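Local coordinates for protein MlnE (Bacillus amyloliquefaciens subsp. plantarum, PDB 5D2E) that probably reduces beta-keto intermediates with NADPH, through its N-terminal B-type ketoreductase region, on the macrolactin polyketide assembly line, at residues S307-E312 against A327-A332; Y276-G281 against L301-R306; G283-L288 against P450-G455. All coordinates share one frame; numbering follows the deposited sequence.

Interaction 1 (S307-E312 against A327-A332). With NAP (NADP nicotinamide-adenine-dinucleotide phosphate), chain B.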
loop_
_atom_site.group_PDB
_atom_site.type_symbol
_atom_site.label_atom_id
_atom_site.label_comp_id
_atom_site.label_asym_id
_atom_site.label_seq_id
_atom_site.Cartn_x
_atom_site.Cartn_y
_atom_site.Cartn_z
ATOM N N SER A 307 9.182 7.937 20.630
ATOM C CA SER A 307 9.642 8.985 21.545
ATOM C C SER A 307 9.603 8.558 23.013
ATOM O O SER A 307 8.690 7.838 23.451
ATOM C CB SER A 307 8.779 10.210 21.431
ATOM O OG SER A 307 8.848 10.704 20.134
ATOM N N PRO A 308 10.541 9.091 23.815
ATOM C CA PRO A 308 10.445 8.886 25.291
ATOM C C PRO A 308 9.214 9.478 25.901
ATOM O O PRO A 308 8.528 10.406 25.337
ATOM C CB PRO A 308 11.687 9.622 25.844
ATOM C CG PRO A 308 12.575 9.806 24.684
ATOM C CD PRO A 308 11.690 9.932 23.450
ATOM N N ALA A 309 8.899 9.017 27.106
ATOM C CA ALA A 309 7.777 9.608 27.838
ATOM C C ALA A 309 7.987 11.099 28.099
ATOM O O ALA A 309 9.107 11.581 28.183
ATOM C CB ALA A 309 7.550 8.856 29.132
ATOM N N SER A 310 6.913 11.850 28.093
ATOM C CA SER A 310 7.014 13.264 28.276
ATOM C C SER A 310 5.846 13.688 29.185
ATOM O O SER A 310 5.016 12.886 29.594
ATOM C CB SER A 310 6.829 13.935 26.946
ATOM O OG SER A 310 5.489 13.836 26.508
ATOM N N ARG A 311 5.731 14.956 29.443
ATOM C CA ARG A 311 4.601 15.427 30.212
ATOM C C ARG A 311 3.287 15.221 29.457
ATOM O O ARG A 311 2.279 14.867 30.035
ATOM C CB ARG A 311 4.811 16.894 30.579
ATOM C CG ARG A 311 3.600 17.495 31.216
ATOM C CD ARG A 311 3.888 18.939 31.612
ATOM N NE ARG A 311 5.058 19.051 32.457
ATOM C CZ ARG A 311 5.012 19.030 33.776
ATOM N NH1 ARG A 311 3.832 18.837 34.439
ATOM N NH2 ARG A 311 6.120 19.136 34.447
ATOM N N GLU A 312 3.301 15.434 28.151
ATOM C CA GLU A 312 2.121 15.202 27.371
ATOM C C GLU A 312 1.717 13.713 27.314
ATOM O O GLU A 312 0.537 13.379 27.396
ATOM C CB GLU A 312 2.317 15.705 25.968
ATOM C CG GLU A 312 0.972 15.975 25.318
ATOM C CD GLU A 312 1.090 16.664 23.977
ATOM O OE1 GLU A 312 1.987 17.515 23.853
ATOM O OE2 GLU A 312 0.304 16.345 23.044
ATOM N N ALA A 327 -3.729 2.300 31.495
ATOM C CA ALA A 327 -3.044 2.727 30.264
ATOM C C ALA A 327 -1.577 2.903 30.497
ATOM O O ALA A 327 -1.174 3.550 31.475
ATOM C CB ALA A 327 -3.657 4.051 29.778
ATOM N N LEU A 328 -0.751 2.335 29.628
ATOM C CA LEU A 328 0.661 2.510 29.685
ATOM C C LEU A 328 1.125 3.169 28.381
ATOM O O LEU A 328 0.447 3.056 27.330
ATOM C CB LEU A 328 1.355 1.178 29.810
ATOM C CG LEU A 328 0.936 0.398 31.049
ATOM C CD1 LEU A 328 1.755 -0.874 31.040
ATOM C CD2 LEU A 328 1.236 1.239 32.279
ATOM N N TYR A 329 2.220 3.914 28.473
ATOM C CA TYR A 329 2.963 4.370 27.301
ATOM C C TYR A 329 4.267 3.631 27.294
ATOM O O TYR A 329 5.086 3.795 28.159
ATOM C CB TYR A 329 3.215 5.865 27.282
ATOM C CG TYR A 329 4.006 6.306 26.071
ATOM C CD1 TYR A 329 3.403 6.345 24.799
ATOM C CD2 TYR A 329 5.361 6.643 26.169
ATOM C CE1 TYR A 329 4.155 6.706 23.655
ATOM C CE2 TYR A 329 6.104 7.011 25.027
ATOM C CZ TYR A 329 5.487 7.066 23.772
ATOM O OH TYR A 329 6.177 7.402 22.615
ATOM N N VAL A 330 4.513 2.888 26.232
ATOM C CA VAL A 330 5.691 2.081 26.158
ATOM C C VAL A 330 6.412 2.444 24.873
ATOM O O VAL A 330 5.916 2.113 23.772
ATOM C CB VAL A 330 5.265 0.589 26.167
ATOM C CG1 VAL A 330 6.452 -0.315 25.970
ATOM C CG2 VAL A 330 4.502 0.243 27.462
ATOM N N PRO A 331 7.570 3.143 24.990
ATOM C CA PRO A 331 8.387 3.529 23.833
ATOM C C PRO A 331 8.919 2.304 23.081
ATOM O O PRO A 331 9.398 1.368 23.689
ATOM C CB PRO A 331 9.552 4.314 24.432
ATOM C CG PRO A 331 9.167 4.625 25.809
ATOM C CD PRO A 331 8.152 3.642 26.255
ATOM N N ALA A 332 8.815 2.330 21.751
ATOM C CA ALA A 332 9.355 1.260 20.923
ATOM C C ALA A 332 9.333 1.715 19.479
ATOM O O ALA A 332 8.448 2.486 19.065
ATOM C CB ALA A 332 8.580 -0.030 21.081
HETATM P PA NAP B . 0.685 11.342 13.866
HETATM O O1A NAP B . -0.034 12.220 14.925
HETATM O O2A NAP B . 2.089 11.636 13.369
HETATM O O5B NAP B . 0.761 9.910 14.594
HETATM C C5B NAP B . 1.567 8.886 14.027
HETATM C C4B NAP B . 2.371 8.373 15.196
HETATM O O4B NAP B . 3.223 7.314 14.707
HETATM C C3B NAP B . 3.324 9.415 15.842
HETATM O O3B NAP B . 2.892 9.735 17.169
HETATM C C2B NAP B . 4.683 8.698 15.905
HETATM O O2B NAP B . 5.302 8.890 17.146
HETATM C C1B NAP B . 4.302 7.227 15.613
HETATM N N9A NAP B . 5.343 6.455 14.949
HETATM C C8A NAP B . 5.994 6.746 13.757
HETATM N N7A NAP B . 6.963 5.805 13.480
HETATM C C5A NAP B . 6.877 4.872 14.451
HETATM C C6A NAP B . 7.578 3.650 14.773
HETATM N N6A NAP B . 8.548 3.223 13.900
HETATM N N1A NAP B . 7.251 2.986 15.971
HETATM C C2A NAP B . 6.282 3.461 16.775
HETATM N N3A NAP B . 5.586 4.606 16.531
HETATM C C4A NAP B . 5.836 5.327 15.433
HETATM O O3 NAP B . -0.262 11.137 12.554
HETATM P PN NAP B . -1.868 10.907 12.540
HETATM O O1N NAP B . -2.541 12.052 11.804
HETATM O O2N NAP B . -2.219 10.393 13.912
HETATM O O5D NAP B . -2.112 9.631 11.576
HETATM C C5D NAP B . -1.963 8.327 12.209
HETATM C C4D NAP B . -2.055 7.182 11.191
HETATM O O4D NAP B . -3.205 7.289 10.365
HETATM C C3D NAP B . -0.842 7.239 10.253
HETATM O O3D NAP B . -0.343 5.926 10.073
HETATM C C2D NAP B . -1.370 7.848 8.967
HETATM O O2D NAP B . -0.597 7.443 7.802
HETATM C C1D NAP B . -2.868 7.430 8.953
HETATM N N1N NAP B . -3.669 8.436 8.209
HETATM C C2N NAP B . -3.953 9.674 8.755
HETATM C C3N NAP B . -4.697 10.671 8.097
HETATM C C7N NAP B . -5.013 12.047 8.747
HETATM O O7N NAP B . -5.612 12.918 8.111
HETATM N N7N NAP B . -4.687 12.349 10.012
HETATM C C4N NAP B . -5.136 10.381 6.797
HETATM C C5N NAP B . -4.811 9.143 6.227
HETATM C C6N NAP B . -4.096 8.171 6.953
HETATM P P2B NAP B . 6.924 8.788 17.395
HETATM O O1X NAP B . 7.627 9.797 16.498
HETATM O O2X NAP B . 7.105 9.048 18.925
HETATM O O3X NAP B . 7.300 7.385 17.008
#

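Interaction 2 (Y276-G281 against L301-R306). With NAP (NADP nicotinamide-adenine-dinucleotide phosphate), chain B.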
loop_
_atom_site.group_PDB
_atom_site.type_symbol
_atom_site.label_atom_id
_atom_site.label_comp_id
_atom_site.label_asym_id
_atom_site.label_seq_id
_atom_site.Cartn_x
_atom_site.Cartn_y
_atom_site.Cartn_z
ATOM N N TYR A 276 -5.456 -3.988 24.648
ATOM C CA TYR A 276 -5.306 -3.401 23.301
ATOM C C TYR A 276 -4.042 -2.580 23.106
ATOM O O TYR A 276 -3.633 -1.825 23.975
ATOM C CB TYR A 276 -6.557 -2.603 22.930
ATOM C CG TYR A 276 -7.800 -3.491 23.144
ATOM C CD1 TYR A 276 -8.205 -4.405 22.189
ATOM C CD2 TYR A 276 -8.525 -3.436 24.342
ATOM C CE1 TYR A 276 -9.296 -5.204 22.410
ATOM C CE2 TYR A 276 -9.625 -4.229 24.564
ATOM C CZ TYR A 276 -9.994 -5.133 23.612
ATOM O OH TYR A 276 -11.084 -5.957 23.845
ATOM N N LEU A 277 -3.372 -2.794 21.981
ATOM C CA LEU A 277 -2.150 -2.058 21.619
ATOM C C LEU A 277 -2.488 -1.097 20.528
ATOM O O LEU A 277 -3.064 -1.481 19.535
ATOM C CB LEU A 277 -1.099 -3.010 21.111
ATOM C CG LEU A 277 0.180 -2.464 20.446
ATOM C CD1 LEU A 277 0.915 -1.576 21.443
ATOM C CD2 LEU A 277 1.057 -3.623 20.015
ATOM N N ILE A 278 -2.110 0.162 20.704
ATOM C CA ILE A 278 -2.235 1.141 19.670
ATOM C C ILE A 278 -0.866 1.663 19.388
ATOM O O ILE A 278 -0.250 2.368 20.219
ATOM C CB ILE A 278 -3.132 2.277 20.091
ATOM C CG1 ILE A 278 -4.454 1.710 20.600
ATOM C CG2 ILE A 278 -3.418 3.217 18.948
ATOM C CD1 ILE A 278 -5.486 2.758 20.994
ATOM N N THR A 279 -0.386 1.344 18.199
ATOM C CA THR A 279 0.883 1.887 17.750
ATOM C C THR A 279 0.642 3.295 17.228
ATOM O O THR A 279 -0.469 3.626 16.720
ATOM C CB THR A 279 1.543 1.035 16.626
ATOM O OG1 THR A 279 0.789 1.147 15.429
ATOM C CG2 THR A 279 1.766 -0.400 17.072
ATOM N N GLY A 280 1.632 4.168 17.405
ATOM C CA GLY A 280 1.365 5.606 17.211
ATOM C C GLY A 280 0.256 6.107 18.134
ATOM O O GLY A 280 -0.458 7.068 17.807
ATOM N N GLY A 281 0.192 5.480 19.311
ATOM C CA GLY A 281 -0.876 5.652 20.290
ATOM C C GLY A 281 -0.916 7.014 20.960
ATOM O O GLY A 281 -1.962 7.397 21.451
ATOM N N LEU A 301 -5.012 -0.389 27.943
ATOM C CA LEU A 301 -4.459 0.145 26.694
ATOM C C LEU A 301 -2.964 0.297 26.770
ATOM O O LEU A 301 -2.450 0.851 27.755
ATOM C CB LEU A 301 -5.070 1.500 26.457
ATOM C CG LEU A 301 -6.545 1.481 26.168
ATOM C CD1 LEU A 301 -7.189 2.859 26.120
ATOM C CD2 LEU A 301 -6.814 0.755 24.897
ATOM N N ILE A 302 -2.237 -0.135 25.740
ATOM C CA ILE A 302 -0.790 0.167 25.642
ATOM C C ILE A 302 -0.577 1.031 24.426
ATOM O O ILE A 302 -1.020 0.662 23.346
ATOM C CB ILE A 302 0.009 -1.086 25.502
ATOM C CG1 ILE A 302 -0.220 -1.992 26.705
ATOM C CG2 ILE A 302 1.496 -0.763 25.304
ATOM C CD1 ILE A 302 -1.387 -2.938 26.559
ATOM N N LEU A 303 -0.099 2.259 24.632
ATOM C CA LEU A 303 0.146 3.235 23.533
ATOM C C LEU A 303 1.621 3.160 23.292
ATOM O O LEU A 303 2.403 3.128 24.276
ATOM C CB LEU A 303 -0.186 4.651 23.996
ATOM C CG LEU A 303 -1.570 4.956 24.604
ATOM C CD1 LEU A 303 -1.849 6.434 24.816
ATOM C CD2 LEU A 303 -2.674 4.350 23.750
ATOM N N THR A 304 2.023 3.051 22.007
ATOM C CA THR A 304 3.417 2.928 21.656
ATOM C C THR A 304 3.767 3.951 20.609
ATOM O O THR A 304 2.982 4.253 19.709
ATOM C CB THR A 304 3.801 1.485 21.226
ATOM O OG1 THR A 304 3.477 0.589 22.285
ATOM C CG2 THR A 304 5.219 1.379 21.062
ATOM N N GLY A 305 4.914 4.582 20.821
ATOM C CA GLY A 305 5.575 5.452 19.811
ATOM C C GLY A 305 7.072 5.359 20.084
ATOM O O GLY A 305 7.515 4.741 21.056
ATOM N N ARG A 306 7.881 5.938 19.212
ATOM C CA ARG A 306 9.331 5.860 19.376
ATOM C C ARG A 306 9.834 6.784 20.489
ATOM O O ARG A 306 10.773 6.428 21.184
ATOM C CB ARG A 306 10.009 6.276 18.075
ATOM C CG ARG A 306 9.968 5.137 17.039
ATOM C CD ARG A 306 10.424 5.673 15.728
ATOM N NE ARG A 306 9.582 6.811 15.382
ATOM C CZ ARG A 306 9.862 7.652 14.397
ATOM N NH1 ARG A 306 10.931 7.413 13.637
ATOM N NH2 ARG A 306 9.043 8.677 14.132
HETATM P PA NAP B . 0.685 11.342 13.866
HETATM O O1A NAP B . -0.034 12.220 14.925
HETATM O O2A NAP B . 2.089 11.636 13.369
HETATM O O5B NAP B . 0.761 9.910 14.594
HETATM C C5B NAP B . 1.567 8.886 14.027
HETATM C C4B NAP B . 2.371 8.373 15.196
HETATM O O4B NAP B . 3.223 7.314 14.707
HETATM C C3B NAP B . 3.324 9.415 15.842
HETATM O O3B NAP B . 2.892 9.735 17.169
HETATM C C2B NAP B . 4.683 8.698 15.905
HETATM O O2B NAP B . 5.302 8.890 17.146
HETATM C C1B NAP B . 4.302 7.227 15.613
HETATM N N9A NAP B . 5.343 6.455 14.949
HETATM C C8A NAP B . 5.994 6.746 13.757
HETATM N N7A NAP B . 6.963 5.805 13.480
HETATM C C5A NAP B . 6.877 4.872 14.451
HETATM C C6A NAP B . 7.578 3.650 14.773
HETATM N N6A NAP B . 8.548 3.223 13.900
HETATM N N1A NAP B . 7.251 2.986 15.971
HETATM C C2A NAP B . 6.282 3.461 16.775
HETATM N N3A NAP B . 5.586 4.606 16.531
HETATM C C4A NAP B . 5.836 5.327 15.433
HETATM O O3 NAP B . -0.262 11.137 12.554
HETATM P PN NAP B . -1.868 10.907 12.540
HETATM O O1N NAP B . -2.541 12.052 11.804
HETATM O O2N NAP B . -2.219 10.393 13.912
HETATM O O5D NAP B . -2.112 9.631 11.576
HETATM C C5D NAP B . -1.963 8.327 12.209
HETATM C C4D NAP B . -2.055 7.182 11.191
HETATM O O4D NAP B . -3.205 7.289 10.365
HETATM C C3D NAP B . -0.842 7.239 10.253
HETATM O O3D NAP B . -0.343 5.926 10.073
HETATM C C2D NAP B . -1.370 7.848 8.967
HETATM O O2D NAP B . -0.597 7.443 7.802
HETATM C C1D NAP B . -2.868 7.430 8.953
HETATM N N1N NAP B . -3.669 8.436 8.209
HETATM C C2N NAP B . -3.953 9.674 8.755
HETATM C C3N NAP B . -4.697 10.671 8.097
HETATM C C7N NAP B . -5.013 12.047 8.747
HETATM O O7N NAP B . -5.612 12.918 8.111
HETATM N N7N NAP B . -4.687 12.349 10.012
HETATM C C4N NAP B . -5.136 10.381 6.797
HETATM C C5N NAP B . -4.811 9.143 6.227
HETATM C C6N NAP B . -4.096 8.171 6.953
HETATM P P2B NAP B . 6.924 8.788 17.395
HETATM O O1X NAP B . 7.627 9.797 16.498
HETATM O O2X NAP B . 7.105 9.048 18.925
HETATM O O3X NAP B . 7.300 7.385 17.008
#

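Interaction 3 (G283-L288 against P450-G455). With NAP (NADP nicotinamide-adenine-dinucleotide phosphate), chain B.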
loop_
_atom_site.group_PDB
_atom_site.type_symbol
_atom_site.label_atom_id
_atom_site.label_comp_id
_atom_site.label_asym_id
_atom_site.label_seq_id
_atom_site.Cartn_x
_atom_site.Cartn_y
_atom_site.Cartn_z
ATOM N N GLY A 283 -0.053 9.749 19.026
ATOM C CA GLY A 283 -0.282 10.628 17.868
ATOM C C GLY A 283 -1.769 10.979 17.752
ATOM O O GLY A 283 -2.560 10.616 18.561
ATOM N N GLY A 284 -2.125 11.740 16.749
ATOM C CA GLY A 284 -3.457 12.268 16.591
ATOM C C GLY A 284 -4.547 11.212 16.514
ATOM O O GLY A 284 -5.407 11.136 17.406
ATOM N N LEU A 285 -4.520 10.382 15.483
ATOM C CA LEU A 285 -5.568 9.356 15.348
ATOM C C LEU A 285 -5.437 8.309 16.408
ATOM O O LEU A 285 -6.430 7.825 16.975
ATOM C CB LEU A 285 -5.505 8.696 13.969
ATOM C CG LEU A 285 -5.889 9.588 12.803
ATOM C CD1 LEU A 285 -6.190 8.745 11.564
ATOM C CD2 LEU A 285 -7.092 10.461 13.178
ATOM N N GLY A 286 -4.211 7.917 16.684
ATOM C CA GLY A 286 -3.946 6.864 17.703
ATOM C C GLY A 286 -4.616 7.175 19.065
ATOM O O GLY A 286 -5.225 6.302 19.702
ATOM N N TYR A 287 -4.446 8.425 19.508
ATOM C CA TYR A 287 -5.014 8.885 20.761
ATOM C C TYR A 287 -6.521 9.077 20.674
ATOM O O TYR A 287 -7.202 8.761 21.609
ATOM C CB TYR A 287 -4.269 10.172 21.275
ATOM C CG TYR A 287 -4.800 10.545 22.643
ATOM C CD1 TYR A 287 -4.535 9.753 23.726
ATOM C CD2 TYR A 287 -5.684 11.612 22.812
ATOM C CE1 TYR A 287 -5.073 10.032 24.993
ATOM C CE2 TYR A 287 -6.239 11.900 24.071
ATOM C CZ TYR A 287 -5.924 11.096 25.147
ATOM O OH TYR A 287 -6.430 11.339 26.407
ATOM N N LEU A 288 -7.045 9.526 19.536
ATOM C CA LEU A 288 -8.448 9.725 19.325
ATOM C C LEU A 288 -9.141 8.357 19.443
ATOM O O LEU A 288 -10.127 8.233 20.129
ATOM C CB LEU A 288 -8.691 10.286 17.944
ATOM C CG LEU A 288 -10.137 10.532 17.548
ATOM C CD1 LEU A 288 -10.535 11.808 18.271
ATOM C CD2 LEU A 288 -10.420 10.713 16.069
ATOM N N PRO A 450 -9.160 8.989 4.472
ATOM C CA PRO A 450 -8.876 10.263 3.883
ATOM C C PRO A 450 -8.313 11.215 4.960
ATOM O O PRO A 450 -8.045 10.791 6.105
ATOM C CB PRO A 450 -10.244 10.694 3.406
ATOM C CG PRO A 450 -11.090 10.287 4.567
ATOM C CD PRO A 450 -10.468 9.015 5.122
ATOM N N LEU A 451 -8.111 12.487 4.586
ATOM C CA LEU A 451 -7.663 13.529 5.558
ATOM C C LEU A 451 -8.739 13.810 6.586
ATOM O O LEU A 451 -9.933 13.951 6.249
ATOM C CB LEU A 451 -7.331 14.852 4.870
ATOM C CG LEU A 451 -5.977 14.840 4.226
ATOM C CD1 LEU A 451 -5.835 16.105 3.364
ATOM C CD2 LEU A 451 -4.904 14.720 5.309
ATOM N N TRP A 452 -8.320 13.759 7.821
ATOM C CA TRP A 452 -9.192 14.026 8.945
ATOM C C TRP A 452 -8.998 15.493 9.422
ATOM O O TRP A 452 -7.935 16.061 9.266
ATOM C CB TRP A 452 -8.831 13.222 10.134
ATOM C CG TRP A 452 -9.075 11.778 10.091
ATOM C CD1 TRP A 452 -8.509 10.894 9.235
ATOM C CD2 TRP A 452 -9.873 11.026 10.999
ATOM N NE1 TRP A 452 -8.940 9.624 9.532
ATOM C CE2 TRP A 452 -9.748 9.664 10.635
ATOM C CE3 TRP A 452 -10.670 11.355 12.108
ATOM C CZ2 TRP A 452 -10.395 8.644 11.327
ATOM C CZ3 TRP A 452 -11.304 10.341 12.805
ATOM C CH2 TRP A 452 -11.170 8.994 12.413
ATOM N N ASP A 453 -10.069 16.027 9.991
ATOM C CA ASP A 453 -10.103 17.291 10.764
ATOM C C ASP A 453 -10.035 16.858 12.250
ATOM O O ASP A 453 -11.049 16.831 12.945
ATOM C CB ASP A 453 -11.438 17.968 10.424
ATOM C CG ASP A 453 -11.620 19.319 11.054
ATOM O OD1 ASP A 453 -10.622 19.964 11.401
ATOM O OD2 ASP A 453 -12.794 19.733 11.148
ATOM N N ALA A 454 -8.850 16.418 12.681
ATOM C CA ALA A 454 -8.597 15.867 14.047
ATOM C C ALA A 454 -7.121 15.450 14.194
ATOM O O ALA A 454 -6.476 15.042 13.213
ATOM C CB ALA A 454 -9.519 14.693 14.384
ATOM N N GLY A 455 -6.605 15.567 15.424
ATOM C CA GLY A 455 -5.187 15.368 15.742
ATOM C C GLY A 455 -4.571 16.647 16.266
ATOM O O GLY A 455 -4.290 17.556 15.490
HETATM P PA NAP B . 0.685 11.342 13.866
HETATM O O1A NAP B . -0.034 12.220 14.925
HETATM O O2A NAP B . 2.089 11.636 13.369
HETATM O O5B NAP B . 0.761 9.910 14.594
HETATM C C5B NAP B . 1.567 8.886 14.027
HETATM C C4B NAP B . 2.371 8.373 15.196
HETATM O O4B NAP B . 3.223 7.314 14.707
HETATM C C3B NAP B . 3.324 9.415 15.842
HETATM O O3B NAP B . 2.892 9.735 17.169
HETATM C C2B NAP B . 4.683 8.698 15.905
HETATM O O2B NAP B . 5.302 8.890 17.146
HETATM C C1B NAP B . 4.302 7.227 15.613
HETATM N N9A NAP B . 5.343 6.455 14.949
HETATM C C8A NAP B . 5.994 6.746 13.757
HETATM N N7A NAP B . 6.963 5.805 13.480
HETATM C C5A NAP B . 6.877 4.872 14.451
HETATM C C6A NAP B . 7.578 3.650 14.773
HETATM N N6A NAP B . 8.548 3.223 13.900
HETATM N N1A NAP B . 7.251 2.986 15.971
HETATM C C2A NAP B . 6.282 3.461 16.775
HETATM N N3A NAP B . 5.586 4.606 16.531
HETATM C C4A NAP B . 5.836 5.327 15.433
HETATM O O3 NAP B . -0.262 11.137 12.554
HETATM P PN NAP B . -1.868 10.907 12.540
HETATM O O1N NAP B . -2.541 12.052 11.804
HETATM O O2N NAP B . -2.219 10.393 13.912
HETATM O O5D NAP B . -2.112 9.631 11.576
HETATM C C5D NAP B . -1.963 8.327 12.209
HETATM C C4D NAP B . -2.055 7.182 11.191
HETATM O O4D NAP B . -3.205 7.289 10.365
HETATM C C3D NAP B . -0.842 7.239 10.253
HETATM O O3D NAP B . -0.343 5.926 10.073
HETATM C C2D NAP B . -1.370 7.848 8.967
HETATM O O2D NAP B . -0.597 7.443 7.802
HETATM C C1D NAP B . -2.868 7.430 8.953
HETATM N N1N NAP B . -3.669 8.436 8.209
HETATM C C2N NAP B . -3.953 9.674 8.755
HETATM C C3N NAP B . -4.697 10.671 8.097
HETATM C C7N NAP B . -5.013 12.047 8.747
HETATM O O7N NAP B . -5.612 12.918 8.111
HETATM N N7N NAP B . -4.687 12.349 10.012
HETATM C C4N NAP B . -5.136 10.381 6.797
HETATM C C5N NAP B . -4.811 9.143 6.227
HETATM C C6N NAP B . -4.096 8.171 6.953
HETATM P P2B NAP B . 6.924 8.788 17.395
HETATM O O1X NAP B . 7.627 9.797 16.498
HETATM O O2X NAP B . 7.105 9.048 18.925
HETATM O O3X NAP B . 7.300 7.385 17.008
#

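Interaction 1 (S307-E312 against A327-A332)
The Tyr329 ring meets residues 307-309 mainly with its hydroxyl end, where Ser307 O lies at the ring edge, in its plane. Pro308 C and Ala309 N approach the ring obliquely. Ala309 CB adds an apolar touch on Tyr329 CD2 at 4.3 Å. The two segments belong to one beta-alpha-beta unit of the Rossmann fold, in which strand 300-304, helix 311-321 and strand 326-329 follow in turn.

One hydrogen bond joins the segments. Tyr329 OH donates to Ser307 O over 2.7 Å, with a C=O...donor angle of 132° and the donor tilted 17° from the carbonyl plane. The ring comes from the end of strand 326-329. Leu303 and Leu317 also touch its side chain. Pro331 CB packs against the same carbonyl, 3.8 Å from Ser307 O.

The contact lies at the protein surface, yet it borders the cofactor. Tyr329 OH binds the carbonyl of Ser307, with Pro331 CB packed beside it, while the amide and hydroxyl of Ser307 serve the 2'-phosphate of NADP. This phosphate distinguishes NADP from NAD. Ser307 OG stands beside the backbone N (chi1 -61°), and the two donors meet at one oxygen: Ser307 N to NAP O2X is 2.9 Å, and Ser307 OG to NAP O2X is 2.7 Å.

Interaction 2 (Y276-G281 against L301-R306)
Tyr276 to Thr279 pair in parallel with Leu301 to Thr304, forming two neighbouring strands of the Rossmann fold. Helix 284-296 connects them, which makes a beta-alpha-beta unit. The strand end of the contact is tight and buried. Ile302 N donates to Tyr276 O over 2.8 Å, and Ile278 N to Ile302 O over 2.9 Å. Both bonds are nearly straight. The next, Thr304 N to Ile278 O, bends somewhat.

Leu277, Ile302 and Thr304 share one face of the sheet. Leu277 CG is anti to the backbone N (chi1 170°). A chi2 of 60° then places Leu277 CD1 3.5 Å from Thr304 OG1. Helix 337-351 covers this face. On the other face Ile278 and Leu303 pack side by side, and both touch Ala290 of helix 284-296. A type II turn from Ile278 to Gly281 then brings the glycine backbone over Leu303. With no side chain at Gly281, Leu303 CB can lie 3.9 Å from Gly281 CA. Gly281 N also donates to Thr304 O.

Beyond Thr304 the packing gives way to the cofactor. Gly305 hardly touches the other strand, and the exposed Arg306 has left it altogether. Arg306 instead holds the 2'-phosphate and adenine of NADP. Its backbone N donates to NAP O3X at 2.7 Å. One guanidinium face has NAP N7A 3.2 Å above its plane, toward the rim. At the guanidinium edge, Arg306 NE donates to the same NAP O3X over 2.9 Å, at 174°.

Interaction 3 (G283-L288 against P450-G455)
Gly284 N donates to NAP O1A over 2.8 Å, at 172°, and Leu285 N donates to NAP O2N, also over 2.8 Å. The same two residues touch segment 450-455 directly, beside the cofactor. Their amides open helix 284-296, whose N-cap is Gly283. Both phosphates of the dinucleotide thus lie at a helix N-terminus, where the helix dipole would favour their negative charge. This is the glycine-rich phosphate-binding loop of the Rossmann fold.

The body of the contact is apolar and centres on Trp452. Leu285 lies over one face of the indole. Its CD2 is 3.8 Å from the centroid of the five-membered ring, a CH-pi contact, and CD1 reaches Trp452 NE1. Leu288 comes in obliquely at the six-membered ring, with CD2 3.4 Å from Trp452 CZ3. Gly284 CA and Gly455 CA lie only 3.7 Å apart, though Gly455 is poorly ordered.

Trp452 also binds the nicotinamide end of NADP. Its backbone N donates to the carboxamide oxygen NAP O7N over 2.9 Å. Pro450 O lies 3.0 Å from NAP C4N, the carbon that carries the hydride in NADPH.

The contact therefore joins the first turn of helix 284-296 to the end of strand 443-453 and the residues just after it, beside strand 475-476, where Pro450 and Trp452 touch Leu475.

How the interactions relate
The three interactions line one NADP site. Interaction 1 and Arg306 of interaction 2 share the 2'-phosphate, while interaction 3 holds the diphosphate and nicotinamide. Interactions 1 and 2 have centres about 9 Å apart and adjoin in the sheet. Probable hydrogen bonds link them: Leu303 N to Leu328 O at 2.9 Å and Ala332 N to Gly305 O at 2.8 Å. Interactions 2 and 3, with centres about 14 Å apart, meet where the glycine-rich turn enters helix 284-296; Gly281 O lies 3.6 Å from Tyr287 CB. Interactions 1 and 3 do not touch, their nearest atoms being about 7 Å apart, but the bound cofactor reaches both.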